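Local coordinates for structural polyprotein, VP3 (Israeli acute paralysis virus, PDB 5CDD) that probably serves as a structural capsid protein, VP3, helping to build the pentamers of the shell of this honeybee virus, at residues P96-K100 and T216-A222. Residues are numbered along the deposited sequence; the frame is centred on the assembly and turned at random.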
# COMPACT_ATOMS: atom_id res chain seq x y z
N PRO B 96 45.73 5.56 24.71
CA PRO B 96 45.67 4.87 26.01
C PRO B 96 46.57 5.55 27.05
O PRO B 96 47.44 6.35 26.70
CB PRO B 96 46.15 3.46 25.68
CG PRO B 96 45.75 3.28 24.26
CD PRO B 96 46.12 4.61 23.65
N CYS B 97 46.36 5.23 28.32
CA CYS B 97 47.16 5.82 29.38
C CYS B 97 48.48 5.06 29.51
O CYS B 97 48.52 3.84 29.38
CB CYS B 97 46.40 5.80 30.71
SG CYS B 97 47.04 6.98 31.91
N TYR B 98 49.56 5.79 29.78
CA TYR B 98 50.88 5.18 29.90
C TYR B 98 51.54 5.38 31.27
O TYR B 98 52.49 4.68 31.61
CB TYR B 98 51.80 5.71 28.81
CG TYR B 98 51.95 7.22 28.82
CD1 TYR B 98 52.75 7.85 29.77
CD2 TYR B 98 51.27 8.01 27.90
CE1 TYR B 98 52.87 9.24 29.80
CE2 TYR B 98 51.38 9.40 27.92
CZ TYR B 98 52.18 10.00 28.87
OH TYR B 98 52.29 11.37 28.90
N SER B 99 51.03 6.34 32.04
CA SER B 99 51.60 6.62 33.35
C SER B 99 50.71 6.12 34.48
O SER B 99 49.49 6.25 34.43
CB SER B 99 51.84 8.12 33.51
OG SER B 99 50.63 8.84 33.42
N LYS B 100 51.34 5.57 35.51
CA LYS B 100 50.61 5.06 36.67
C LYS B 100 51.45 5.20 37.93
O LYS B 100 52.67 5.36 37.86
CB LYS B 100 50.23 3.59 36.47
CG LYS B 100 51.41 2.64 36.47
CD LYS B 100 50.97 1.22 36.19
CE LYS B 100 52.17 0.30 36.01
NZ LYS B 100 51.77 -1.05 35.54
N THR B 216 44.30 -0.90 23.47
CA THR B 216 44.02 0.14 24.45
C THR B 216 44.44 -0.24 25.87
O THR B 216 44.09 0.44 26.83
CB THR B 216 42.52 0.48 24.47
OG1 THR B 216 41.77 -0.67 24.88
CG2 THR B 216 42.05 0.95 23.10
N ALA B 217 45.18 -1.34 25.99
CA ALA B 217 45.64 -1.81 27.30
C ALA B 217 46.51 -0.77 28.00
O ALA B 217 46.34 -0.51 29.19
CB ALA B 217 46.41 -3.12 27.13
N GLY B 218 47.43 -0.18 27.25
CA GLY B 218 48.31 0.81 27.82
C GLY B 218 49.23 0.31 28.93
O GLY B 218 49.84 -0.75 28.81
N ILE B 219 49.31 1.08 30.02
CA ILE B 219 50.17 0.73 31.15
C ILE B 219 49.52 -0.24 32.14
O ILE B 219 50.18 -0.75 33.04
CB ILE B 219 50.60 2.01 31.93
CG1 ILE B 219 51.77 1.71 32.87
CG2 ILE B 219 49.40 2.57 32.70
CD1 ILE B 219 53.06 1.37 32.14
N TYR B 220 48.23 -0.50 31.96
CA TYR B 220 47.50 -1.40 32.85
C TYR B 220 48.19 -2.74 33.09
O TYR B 220 48.36 -3.54 32.17
CB TYR B 220 46.09 -1.64 32.31
CG TYR B 220 45.19 -2.48 33.20
CD1 TYR B 220 45.36 -3.86 33.29
CD2 TYR B 220 44.15 -1.90 33.92
CE1 TYR B 220 44.51 -4.65 34.07
CE2 TYR B 220 43.29 -2.67 34.70
CZ TYR B 220 43.47 -4.05 34.77
OH TYR B 220 42.62 -4.82 35.52
N GLY B 221 48.58 -2.98 34.34
CA GLY B 221 49.24 -4.21 34.71
C GLY B 221 50.54 -4.49 33.98
O GLY B 221 50.92 -5.64 33.80
N ALA B 222 51.23 -3.43 33.57
CA ALA B 222 52.49 -3.55 32.84
C ALA B 222 53.70 -3.55 33.78
O ALA B 222 53.82 -2.69 34.65
CB ALA B 222 52.62 -2.42 31.83
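Ile219 N gives its hydrogen to Cys97 O at 2.9 Å, the one backbone-to-backbone hydrogen bond between 96-100 and 216-222, and Gly218 adds a CA-H...O contact to the same oxygen. Residues 217-220 form a type II' beta turn, with Gly218 at positive phi (62°), and a type II turn from Ile219 to Ala222 overlaps it, closed by a hydrogen bond from Ala222 N to Ile219 O. Ile219 points toward the other segment and sets its CB and CG1 each 3.3 Å from Tyr98 O; CG1 lies anti to the backbone N (chi1 -165°), and the Lys100 chain passes slantwise across it, its CD 3.5 Å away. The two segments belong to the loops after strands 90-92 and 214-215 of the viral jelly-roll domain, a fold built on two antiparallel sheets, so the contact joins connections that leave different sheets. Beyond CG the Lys100 chain is extended, which carries NZ past Ile219 to the carbonyls of the second turn. There NZ hydrogen-bonds Ala222 O at 2.8 Å, in the carbonyl plane on a lone pair, and Ile219 O nearly end-on at 3.0 Å, so that this carbonyl is gripped by both NZ and Ala222 N. Glu116 pairs with NZ in a salt bridge through OE2, while its OE1 accepts a hydrogen bond from Gly221 N. At the other end, Pro96 CG rests 3.6 Å from Thr216 CA, and both residues pack on Trp133 of strand 132-144.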